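PDB 3LI9: histidine kinase from Methanosarcina mazei, which probably works as a membrane-bound sensor histidine kinase, phosphorylating protein histidine with ATP, this chain being its extracellular Cache (PDC-fold) domain. Local coordinates for residues 130-135 with 161-166; 13-18 with 235-240; 89-92 with 96-99; 147-152 with 199-204. All coordinates share one frame; numbering follows the deposited sequence.

The chain starts in helix 13-48, and contact 2 ties its first turns to strand 236-241, closing a loop that encloses the three other contacts. Contact 3 comes first within it, a short closure inside the loop between strands 74-79 and 105-108. Contact 1 then joins the end of helix 126-134 to strand 162-172. Before it closes, contact 4 has opened on strand 148-159, and it ends in the loop after strand 190-194, so contacts 1 and 4 cross. Their strands are neighbours in the larger antiparallel sheet. Contact 4 thus links that sheet to the part holding the four-stranded one, while the centres of contacts 2 and 3 lie about 55 Å apart.

Contact 1 (130-135 with 161-166); sequences LPKTTG and GEFAGI
P131 and K132, on the last turn of helix 126-134, lie over F163 and I166 of strand 162-172; the axes of 130-134 and 162-166 run nearly antiparallel, at 155°, and come within 8.7 Å. The aromatic ring of F163 carries most of the contact. With CG anti to the backbone N (chi1 180°), the ring is carried toward the helix and meets K132 broadside. K132 CA stands 3.7 Å from the F163 ring centroid and 19° off its normal, which meets the geometry of a CH-pi contact. The aliphatic part of the lysine continues over the ring, its CG 3.5 Å from F163 CE2, before the extended chain leads away and NZ forms a salt bridge with E80. On the opposite face, the backbone N of G165 sits over the ring centre, 3.6 Å above the plane, and the phenyl group is therefore sandwiched between the helix and its own strand. With F163 cut back to alanine, the methylenes of K132 would probably lose their apolar platform and a gap would open between helix and strand. A second, smaller apolar pair adds to it: P131 CB touches I166 CG2 at 3.7 Å, the two side chains crossing at a slant, and both residues are buried. The path of the strand between the two pairs is irregular, because A164 and G165 both face I157 in a classic beta bulge. The whole is a helix end packed on an antiparallel sheet through one aromatic and one aliphatic contact, consistent with the helix-on-sheet build of the PDC fold.

Contact 2 (13-18 with 235-240); sequences LAYEKS and GGHVEI
Y15 swings its CG beside the backbone N and anti to the carbonyl carbon (chi1 -82°), which carries the ring off helix 13-48 toward strand 236-241. There H237 and E239, two residues apart on the strand, both point toward it: the imidazole of H237 takes the position between its backbone N and carbonyl carbon, while E239 runs out extended beyond CG. The phenol end meets the carboxylate. Y15 OH donates to E239 OE2 at 2.4 Å, a very short separation whose exact value is best treated with caution. The ring and carboxylate planes are tilted by only 23°, with OE2 at the edge of the Y15 ring and in its plane. The other carboxylate oxygen, OE1, forms a salt bridge with K269, and the lysine would tend to favour the charged form of the carboxylate. The H237 ring comes at Y15 obliquely, the centroids 5.2 Å apart and the planes at 46°, with Y15 CD2 over one imidazole face. The contact thus joins the N-terminal helix to an outermost strand of the four-stranded sheet. Neighbouring strand 248-256 adds I250 and F252 against Y15, F252 also meeting the H237 ring, and helix 269-272 brings K269 and M272 against the tyrosine, bringing the two ends of the modelled chain close together.

Contact 3 (89-92 with 96-99); sequences KNYI and GHDS
Y91 and H97 meet across a turn in the long loop that joins strands 74-79 and 105-108, at the surface of the Cache domain and about 29 Å from the centre of the chain. The two backbones come closest where the CA atoms of I92 and S99 are 5.0 Å apart. Both aromatic side chains have CG beside the backbone N and anti to the carbonyl carbon, and they lie side by side, pointing the same way. It is the methylene of the tyrosine that lies over the imidazole: Y91 CB is 4.0 Å from the H97 ring centroid and 27° off its normal, a CH-pi contact. The rings themselves barely overlap, for although their planes differ by only 22°, the centroids are slid 5.5 Å apart. From the backbone side, Y91 O approaches H97 CB at 3.4 Å. Further along, I92 CG2 packs on the carbonyl oxygen of S99 at 3.6 Å. The polar side chains of D98 and H97 find their partners outside the two segments: D98 bonds to Y122 and T100 through its two carboxylate oxygens. H97 is gripped at both nitrogens, ND1 to the carbonyl of P95 and NE2 to R55. Since a carbonyl can only accept and an arginine can only donate, the imidazole is probably neutral with its proton on ND1, and the paired bonds would limit rotation of the ring, with one face against the Y91 methylene.

Contact 4 (147-152 with 199-204); sequences GIFMVS and IFLSHP
F149 and L201 meet at about a right angle, the phenyl ring presenting its edge and the leucine one of its methyl branches. L201 CD2 lies near the plane of the F149 ring, 3.7 Å from CZ, so the methyl abuts the rim and does not cover a face. F149 has CG anti to the backbone N (chi1 -164°), which carries the ring to the loop, and chi2 (42°) sets its turn, with the edge toward L201. In L201, CD1 continues the extended line from CA (chi2 -175°), leaving CD2 as the branch turned to the ring. The same edge also reaches the loop backbone: F149 CE2 is 3.9 Å from L201 CA, and CZ is 4.0 Å from the carbonyl oxygen of F200, which approaches obliquely. With the CA atoms of F149 and L201 8.7 Å apart, the F149 ring spans the gap between the backbones. A serine at F149 would probably leave L201 CD2 without its aromatic partner and open a gap between strand and loop. This is a buried apolar join between a strand of the larger sheet and the loop after strand 190-194, linking the two sheet-bearing parts of the Cache (PDC-fold) domain. The F149 ring also meets that of F144 and touches I210, while L201 also touches V176 of helix 174-180, M193 of strand 190-194 and P142. Within its sheet, segment 147-152 is flanked by strand 162-172, where V151 bonds to V171, and by strand 143-145, where M150 pairs with Y143.

Contact 1 (130-135 with 161-166)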
loop_
_atom_site.group_PDB
_atom_site.type_symbol
_atom_site.label_atom_id
_atom_site.label_comp_id
_atom_site.label_asym_id
_atom_site.label_seq_id
_atom_site.Cartn_x
_atom_site.Cartn_y
_atom_site.Cartn_z
ATOM N N LEU A 130 -4.736 -13.300 -2.666
ATOM C CA LEU A 130 -3.677 -13.132 -3.686
ATOM C C LEU A 130 -2.390 -13.859 -3.299
ATOM O O LEU A 130 -1.812 -14.576 -4.120
ATOM C CB LEU A 130 -3.390 -11.668 -4.030
ATOM C CG LEU A 130 -4.380 -10.909 -4.924
ATOM C CD1 LEU A 130 -3.837 -9.480 -5.182
ATOM C CD2 LEU A 130 -4.626 -11.679 -6.242
ATOM N N PRO A 131 -1.909 -13.692 -2.056
ATOM C CA PRO A 131 -0.752 -14.521 -1.712
ATOM C C PRO A 131 -1.015 -16.010 -1.801
ATOM O O PRO A 131 -0.095 -16.773 -2.126
ATOM C CB PRO A 131 -0.487 -14.172 -0.239
ATOM C CG PRO A 131 -0.953 -12.760 -0.118
ATOM C CD PRO A 131 -2.133 -12.615 -1.078
ATOM N N LYS A 132 -2.207 -16.450 -1.431
ATOM C CA LYS A 132 -2.535 -17.878 -1.502
ATOM C C LYS A 132 -2.447 -18.458 -2.933
ATOM O O LYS A 132 -1.912 -19.551 -3.129
ATOM C CB LYS A 132 -3.927 -18.148 -0.988
ATOM C CG LYS A 132 -4.288 -19.618 -0.938
ATOM C CD LYS A 132 -5.643 -19.842 -0.313
ATOM C CE LYS A 132 -5.917 -21.349 -0.442
ATOM N NZ LYS A 132 -6.915 -21.855 0.482
ATOM N N THR A 133 -2.954 -17.723 -3.914
ATOM C CA THR A 133 -3.051 -18.271 -5.281
ATOM C C THR A 133 -1.781 -17.986 -6.072
ATOM O O THR A 133 -1.411 -18.747 -6.965
ATOM C CB THR A 133 -4.327 -17.745 -5.989
ATOM O OG1 THR A 133 -4.272 -16.317 -6.071
ATOM C CG2 THR A 133 -5.577 -18.131 -5.226
ATOM N N THR A 134 -1.081 -16.903 -5.736
ATOM C CA THR A 134 0.128 -16.564 -6.453
ATOM C C THR A 134 1.413 -17.064 -5.790
ATOM O O THR A 134 2.456 -17.168 -6.451
ATOM C CB THR A 134 0.289 -15.047 -6.704
ATOM O OG1 THR A 134 0.585 -14.376 -5.472
ATOM C CG2 THR A 134 -0.951 -14.420 -7.402
ATOM N N GLY A 135 1.338 -17.318 -4.483
ATOM C CA GLY A 135 2.519 -17.609 -3.695
ATOM C C GLY A 135 3.491 -16.460 -3.608
ATOM O O GLY A 135 4.612 -16.676 -3.186
ATOM N N GLY A 161 6.823 -26.650 2.523
ATOM C CA GLY A 161 6.692 -26.330 1.098
ATOM C C GLY A 161 5.282 -25.894 0.656
ATOM O O GLY A 161 5.081 -25.574 -0.496
ATOM N N GLU A 162 4.343 -25.862 1.584
ATOM C CA GLU A 162 2.945 -25.578 1.272
ATOM C C GLU A 162 2.464 -24.306 1.889
ATOM O O GLU A 162 2.876 -23.943 3.012
ATOM C CB GLU A 162 2.090 -26.673 1.854
ATOM C CG GLU A 162 2.351 -27.985 1.107
ATOM C CD GLU A 162 1.451 -29.116 1.636
ATOM O OE1 GLU A 162 0.653 -28.859 2.558
ATOM O OE2 GLU A 162 1.543 -30.252 1.136
ATOM N N PHE A 163 1.564 -23.659 1.178
ATOM C CA PHE A 163 0.927 -22.466 1.753
ATOM C C PHE A 163 0.202 -22.727 3.060
ATOM O O PHE A 163 -0.706 -23.566 3.138
ATOM C CB PHE A 163 -0.004 -21.843 0.738
ATOM C CG PHE A 163 -0.703 -20.626 1.238
ATOM C CD1 PHE A 163 -0.090 -19.391 1.123
ATOM C CD2 PHE A 163 -1.998 -20.703 1.773
ATOM C CE1 PHE A 163 -0.775 -18.223 1.547
ATOM C CE2 PHE A 163 -2.683 -19.550 2.219
ATOM C CZ PHE A 163 -2.055 -18.322 2.090
ATOM N N ALA A 164 0.597 -22.017 4.159
ATOM C CA ALA A 164 -0.047 -22.210 5.463
ATOM C C ALA A 164 -0.890 -20.987 5.890
ATOM O O ALA A 164 -1.725 -21.105 6.812
ATOM C CB ALA A 164 0.953 -22.502 6.560
ATOM N N GLY A 165 -0.636 -19.836 5.273
ATOM C CA GLY A 165 -1.278 -18.593 5.775
ATOM C C GLY A 165 -0.452 -17.422 5.300
ATOM O O GLY A 165 0.352 -17.506 4.365
ATOM N N ILE A 166 -0.736 -16.272 5.891
ATOM C CA ILE A 166 -0.112 -15.017 5.491
ATOM C C ILE A 166 0.346 -14.273 6.783
ATOM O O ILE A 166 -0.198 -14.461 7.924
ATOM C CB ILE A 166 -1.031 -14.033 4.719
ATOM C CG1 ILE A 166 -2.216 -13.649 5.624
ATOM C CG2 ILE A 166 -1.505 -14.641 3.321
ATOM C CD1 ILE A 166 -3.081 -12.554 5.085
#

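Contact 2 (13-18 with 235-240)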
loop_
_atom_site.group_PDB
_atom_site.type_symbol
_atom_site.label_atom_id
_atom_site.label_comp_id
_atom_site.label_asym_id
_atom_site.label_seq_id
_atom_site.Cartn_x
_atom_site.Cartn_y
_atom_site.Cartn_z
ATOM N N LEU A 13 16.803 20.788 -20.772
ATOM C CA LEU A 13 17.516 20.575 -19.526
ATOM C C LEU A 13 16.469 20.756 -18.498
ATOM O O LEU A 13 16.541 20.259 -17.357
ATOM C CB LEU A 13 18.621 21.615 -19.307
ATOM C CG LEU A 13 19.935 21.143 -19.941
ATOM C CD1 LEU A 13 21.043 22.167 -19.685
ATOM C CD2 LEU A 13 20.365 19.702 -19.502
ATOM N N ALA A 14 15.456 21.459 -18.958
ATOM C CA ALA A 14 14.329 21.762 -18.160
ATOM C C ALA A 14 13.497 20.460 -17.927
ATOM O O ALA A 14 13.135 20.112 -16.771
ATOM C CB ALA A 14 13.541 22.798 -18.874
ATOM N N TYR A 15 13.228 19.753 -19.023
ATOM C CA TYR A 15 12.514 18.492 -18.956
ATOM C C TYR A 15 13.345 17.516 -18.078
ATOM O O TYR A 15 12.807 16.819 -17.211
ATOM C CB TYR A 15 12.322 17.873 -20.331
ATOM C CG TYR A 15 11.140 18.408 -21.137
ATOM C CD1 TYR A 15 11.273 19.571 -21.907
ATOM C CD2 TYR A 15 9.923 17.723 -21.176
ATOM C CE1 TYR A 15 10.202 20.057 -22.652
ATOM C CE2 TYR A 15 8.861 18.165 -21.937
ATOM C CZ TYR A 15 8.998 19.352 -22.664
ATOM O OH TYR A 15 7.960 19.873 -23.412
ATOM N N GLU A 16 14.653 17.472 -18.334
ATOM C CA GLU A 16 15.499 16.456 -17.719
ATOM C C GLU A 16 15.608 16.666 -16.220
ATOM O O GLU A 16 15.633 15.702 -15.449
ATOM C CB GLU A 16 16.882 16.462 -18.376
ATOM C CG GLU A 16 16.912 15.575 -19.605
ATOM C CD GLU A 16 18.170 15.763 -20.452
ATOM O OE1 GLU A 16 18.980 16.666 -20.114
ATOM O OE2 GLU A 16 18.328 14.990 -21.432
ATOM N N LYS A 17 15.643 17.908 -15.783
ATOM C CA LYS A 17 15.689 18.116 -14.379
ATOM C C LYS A 17 14.395 17.636 -13.739
ATOM O O LYS A 17 14.410 17.216 -12.563
ATOM C CB LYS A 17 15.917 19.582 -14.052
ATOM C CG LYS A 17 15.538 19.996 -12.635
ATOM C CD LYS A 17 15.476 21.526 -12.601
ATOM C CE LYS A 17 14.605 22.055 -11.495
ATOM N NZ LYS A 17 15.349 22.206 -10.188
ATOM N N SER A 18 13.270 17.806 -14.459
ATOM C CA SER A 18 11.966 17.509 -13.850
ATOM C C SER A 18 11.814 15.981 -13.770
ATOM O O SER A 18 11.226 15.480 -12.773
ATOM C CB SER A 18 10.765 18.184 -14.618
ATOM O OG SER A 18 10.828 19.563 -14.383
ATOM N N GLY A 235 7.727 4.946 -16.506
ATOM C CA GLY A 235 7.943 6.381 -16.276
ATOM C C GLY A 235 7.792 7.114 -17.617
ATOM O O GLY A 235 8.027 6.530 -18.677
ATOM N N GLY A 236 7.477 8.372 -17.562
ATOM C CA GLY A 236 7.265 9.080 -18.852
ATOM C C GLY A 236 6.709 10.426 -18.577
ATOM O O GLY A 236 6.691 10.922 -17.456
ATOM N N HIS A 237 6.351 11.156 -19.630
ATOM C CA HIS A 237 5.673 12.420 -19.373
ATOM C C HIS A 237 4.653 12.653 -20.512
ATOM O O HIS A 237 4.767 12.085 -21.609
ATOM C CB HIS A 237 6.575 13.624 -19.179
ATOM C CG HIS A 237 7.558 13.852 -20.289
ATOM N ND1 HIS A 237 7.291 14.650 -21.401
ATOM C CD2 HIS A 237 8.816 13.390 -20.442
ATOM C CE1 HIS A 237 8.358 14.665 -22.187
ATOM N NE2 HIS A 237 9.300 13.911 -21.628
ATOM N N VAL A 238 3.574 13.335 -20.185
ATOM C CA VAL A 238 2.564 13.725 -21.225
ATOM C C VAL A 238 2.378 15.219 -21.195
ATOM O O VAL A 238 2.539 15.847 -20.169
ATOM C CB VAL A 238 1.203 13.027 -21.061
ATOM C CG1 VAL A 238 1.324 11.573 -21.385
ATOM C CG2 VAL A 238 0.582 13.327 -19.623
ATOM N N GLU A 239 2.016 15.839 -22.346
ATOM C CA GLU A 239 1.775 17.274 -22.401
ATOM C C GLU A 239 0.307 17.506 -22.688
ATOM O O GLU A 239 -0.234 16.862 -23.553
ATOM C CB GLU A 239 2.546 17.891 -23.550
ATOM C CG GLU A 239 4.007 17.541 -23.411
ATOM C CD GLU A 239 4.939 18.589 -23.989
ATOM O OE1 GLU A 239 4.442 19.635 -24.470
ATOM O OE2 GLU A 239 6.174 18.352 -23.937
ATOM N N ILE A 240 -0.312 18.371 -21.911
ATOM C CA ILE A 240 -1.791 18.503 -21.967
ATOM C C ILE A 240 -2.168 19.947 -22.185
ATOM O O ILE A 240 -1.832 20.787 -21.394
ATOM C CB ILE A 240 -2.418 18.065 -20.656
ATOM C CG1 ILE A 240 -1.843 16.692 -20.223
ATOM C CG2 ILE A 240 -3.946 18.046 -20.747
ATOM C CD1 ILE A 240 -2.394 16.188 -18.870
#

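Contact 3 (89-92 with 96-99)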
loop_
_atom_site.group_PDB
_atom_site.type_symbol
_atom_site.label_atom_id
_atom_site.label_comp_id
_atom_site.label_asym_id
_atom_site.label_seq_id
_atom_site.Cartn_x
_atom_site.Cartn_y
_atom_site.Cartn_z
ATOM N N LYS A 89 -9.879 -26.446 16.897
ATOM C CA LYS A 89 -11.067 -26.725 17.707
ATOM C C LYS A 89 -11.027 -26.244 19.140
ATOM O O LYS A 89 -12.074 -26.202 19.783
ATOM C CB LYS A 89 -11.342 -28.258 17.698
ATOM C CG LYS A 89 -10.234 -29.022 18.334
ATOM C CD LYS A 89 -10.399 -30.529 18.121
ATOM C CE LYS A 89 -9.533 -31.193 19.148
ATOM N NZ LYS A 89 -9.608 -32.659 18.957
ATOM N N ASN A 90 -9.833 -25.951 19.670
ATOM C CA ASN A 90 -9.658 -25.607 21.045
ATOM C C ASN A 90 -9.762 -24.076 21.153
ATOM O O ASN A 90 -9.646 -23.568 22.250
ATOM C CB ASN A 90 -8.272 -26.029 21.512
ATOM C CG ASN A 90 -8.161 -27.557 21.668
ATOM O OD1 ASN A 90 -9.144 -28.221 21.877
ATOM N ND2 ASN A 90 -6.988 -28.082 21.507
ATOM N N TYR A 91 -9.867 -23.381 20.033
ATOM C CA TYR A 91 -9.870 -21.868 20.050
ATOM C C TYR A 91 -11.106 -21.259 19.446
ATOM O O TYR A 91 -11.124 -20.095 19.057
ATOM C CB TYR A 91 -8.568 -21.297 19.372
ATOM C CG TYR A 91 -7.356 -21.680 20.208
ATOM C CD1 TYR A 91 -6.993 -20.935 21.316
ATOM C CD2 TYR A 91 -6.594 -22.823 19.894
ATOM C CE1 TYR A 91 -5.898 -21.322 22.116
ATOM C CE2 TYR A 91 -5.522 -23.194 20.674
ATOM C CZ TYR A 91 -5.189 -22.445 21.787
ATOM O OH TYR A 91 -4.106 -22.837 22.563
ATOM N N ILE A 92 -12.175 -22.042 19.323
ATOM C CA ILE A 92 -13.385 -21.529 18.695
ATOM C C ILE A 92 -13.946 -20.400 19.604
ATOM O O ILE A 92 -14.140 -20.557 20.852
ATOM C CB ILE A 92 -14.414 -22.729 18.596
ATOM C CG1 ILE A 92 -13.935 -23.713 17.523
ATOM C CG2 ILE A 92 -15.853 -22.206 18.320
ATOM C CD1 ILE A 92 -14.812 -25.060 17.471
ATOM N N GLY A 96 -9.670 -12.880 20.352
ATOM C CA GLY A 96 -8.937 -12.705 19.102
ATOM C C GLY A 96 -9.322 -13.663 18.005
ATOM O O GLY A 96 -8.721 -13.636 16.942
ATOM N N HIS A 97 -10.339 -14.525 18.253
ATOM C CA HIS A 97 -10.682 -15.623 17.275
ATOM C C HIS A 97 -12.141 -15.504 16.855
ATOM O O HIS A 97 -12.936 -14.753 17.502
ATOM C CB HIS A 97 -10.479 -16.968 17.989
ATOM C CG HIS A 97 -9.022 -17.299 18.175
ATOM N ND1 HIS A 97 -8.243 -16.721 19.160
ATOM C CD2 HIS A 97 -8.218 -18.186 17.524
ATOM C CE1 HIS A 97 -7.027 -17.257 19.119
ATOM N NE2 HIS A 97 -6.977 -18.114 18.130
ATOM N N ASP A 98 -12.482 -16.237 15.806
ATOM C CA ASP A 98 -13.886 -16.293 15.370
ATOM C C ASP A 98 -14.402 -17.744 15.502
ATOM O O ASP A 98 -13.819 -18.572 16.163
ATOM C CB ASP A 98 -14.017 -15.709 13.947
ATOM C CG ASP A 98 -13.345 -16.540 12.899
ATOM O OD1 ASP A 98 -13.008 -17.719 13.163
ATOM O OD2 ASP A 98 -13.089 -15.979 11.807
ATOM N N SER A 99 -15.572 -18.009 14.910
ATOM C CA SER A 99 -16.206 -19.315 15.202
ATOM C C SER A 99 -15.480 -20.497 14.498
ATOM O O SER A 99 -15.819 -21.647 14.746
ATOM C CB SER A 99 -17.667 -19.257 14.703
ATOM O OG SER A 99 -17.592 -19.134 13.297
#

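Contact 4 (147-152 with 199-204)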
loop_
_atom_site.group_PDB
_atom_site.type_symbol
_atom_site.label_atom_id
_atom_site.label_comp_id
_atom_site.label_asym_id
_atom_site.label_seq_id
_atom_site.Cartn_x
_atom_site.Cartn_y
_atom_site.Cartn_z
ATOM N N GLY A 147 -12.709 4.420 8.303
ATOM C CA GLY A 147 -12.365 5.830 8.204
ATOM C C GLY A 147 -10.884 6.124 7.916
ATOM O O GLY A 147 -10.542 7.243 7.755
ATOM N N ILE A 148 -10.041 5.099 7.885
ATOM C CA ILE A 148 -8.618 5.335 7.691
ATOM C C ILE A 148 -8.138 4.833 6.293
ATOM O O ILE A 148 -8.399 3.727 5.981
ATOM C CB ILE A 148 -7.840 4.646 8.778
ATOM C CG1 ILE A 148 -8.292 5.304 10.124
ATOM C CG2 ILE A 148 -6.292 4.877 8.577
ATOM C CD1 ILE A 148 -7.888 4.566 11.282
ATOM N N PHE A 149 -7.470 5.725 5.558
ATOM C CA PHE A 149 -6.897 5.435 4.226
ATOM C C PHE A 149 -5.594 4.667 4.445
ATOM O O PHE A 149 -4.731 5.137 5.192
ATOM C CB PHE A 149 -6.606 6.776 3.542
ATOM C CG PHE A 149 -6.376 6.600 2.016
ATOM C CD1 PHE A 149 -7.167 5.754 1.265
ATOM C CD2 PHE A 149 -5.308 7.241 1.443
ATOM C CE1 PHE A 149 -6.925 5.614 -0.141
ATOM C CE2 PHE A 149 -5.052 7.119 0.099
ATOM C CZ PHE A 149 -5.802 6.285 -0.659
HETATM N N MSE A 150 -5.496 3.489 3.854
HETATM C CA MSE A 150 -4.346 2.619 4.060
HETATM C C MSE A 150 -4.099 1.673 2.891
HETATM O O MSE A 150 -4.846 1.607 1.906
HETATM C CB MSE A 150 -4.555 1.789 5.325
HETATM C CG MSE A 150 -5.760 0.886 5.245
HETATM SE SE MSE A 150 -6.020 -0.050 7.022
HETATM C CE MSE A 150 -6.738 1.429 8.000
ATOM N N VAL A 151 -2.947 1.018 3.006
ATOM C CA VAL A 151 -2.664 -0.118 2.128
ATOM C C VAL A 151 -2.172 -1.279 2.987
ATOM O O VAL A 151 -1.670 -1.057 4.081
ATOM C CB VAL A 151 -1.593 0.318 1.091
ATOM C CG1 VAL A 151 -0.199 0.582 1.692
ATOM C CG2 VAL A 151 -1.615 -0.570 -0.118
ATOM N N SER A 152 -2.297 -2.498 2.461
ATOM C CA SER A 152 -1.819 -3.667 3.193
ATOM C C SER A 152 -0.716 -4.374 2.447
ATOM O O SER A 152 -0.841 -4.552 1.236
ATOM C CB SER A 152 -3.025 -4.660 3.332
ATOM O OG SER A 152 -2.662 -5.626 4.281
ATOM N N ILE A 199 -5.276 5.488 -8.755
ATOM C CA ILE A 199 -6.086 6.189 -7.721
ATOM C C ILE A 199 -5.246 7.207 -6.948
ATOM O O ILE A 199 -4.108 6.900 -6.506
ATOM C CB ILE A 199 -6.574 5.177 -6.688
ATOM C CG1 ILE A 199 -7.451 4.101 -7.358
ATOM C CG2 ILE A 199 -7.375 5.887 -5.590
ATOM C CD1 ILE A 199 -8.811 4.691 -7.896
ATOM N N PHE A 200 -5.784 8.415 -6.756
ATOM C CA PHE A 200 -5.033 9.408 -6.010
ATOM C C PHE A 200 -4.742 8.972 -4.620
ATOM O O PHE A 200 -5.652 8.597 -3.875
ATOM C CB PHE A 200 -5.794 10.800 -5.958
ATOM C CG PHE A 200 -5.811 11.510 -7.301
ATOM C CD1 PHE A 200 -4.826 12.432 -7.604
ATOM C CD2 PHE A 200 -6.847 11.262 -8.193
ATOM C CE1 PHE A 200 -4.763 13.125 -8.863
ATOM C CE2 PHE A 200 -6.819 11.932 -9.483
ATOM C CZ PHE A 200 -5.786 12.829 -9.801
ATOM N N LEU A 201 -3.470 9.113 -4.229
ATOM C CA LEU A 201 -3.134 8.884 -2.814
ATOM C C LEU A 201 -2.989 10.263 -2.089
ATOM O O LEU A 201 -2.792 10.313 -0.857
ATOM C CB LEU A 201 -1.766 8.209 -2.677
ATOM C CG LEU A 201 -1.837 6.844 -3.449
ATOM C CD1 LEU A 201 -0.577 6.084 -3.268
ATOM C CD2 LEU A 201 -3.074 6.010 -3.113
ATOM N N SER A 202 -2.946 11.354 -2.888
ATOM C CA SER A 202 -2.768 12.714 -2.326
ATOM C C SER A 202 -3.303 13.678 -3.377
ATOM O O SER A 202 -3.422 13.312 -4.558
ATOM C CB SER A 202 -1.286 13.075 -2.102
ATOM O OG SER A 202 -0.517 13.072 -3.304
ATOM N N HIS A 203 -3.604 14.902 -2.962
ATOM C CA HIS A 203 -3.831 16.001 -3.956
ATOM C C HIS A 203 -3.819 17.291 -3.168
ATOM O O HIS A 203 -4.358 17.318 -2.074
ATOM C CB HIS A 203 -5.160 15.836 -4.674
ATOM C CG HIS A 203 -5.280 16.743 -5.877
ATOM N ND1 HIS A 203 -5.723 18.058 -5.775
ATOM C CD2 HIS A 203 -4.982 16.541 -7.182
ATOM C CE1 HIS A 203 -5.711 18.614 -6.975
ATOM N NE2 HIS A 203 -5.281 17.712 -7.851
ATOM N N PRO A 204 -3.178 18.368 -3.669
ATOM C CA PRO A 204 -2.968 19.519 -2.792
ATOM C C PRO A 204 -4.307 20.202 -2.476
ATOM O O PRO A 204 -4.437 20.767 -1.377
ATOM C CB PRO A 204 -2.120 20.459 -3.663
ATOM C CG PRO A 204 -1.423 19.577 -4.673
ATOM C CD PRO A 204 -2.449 18.489 -4.954
#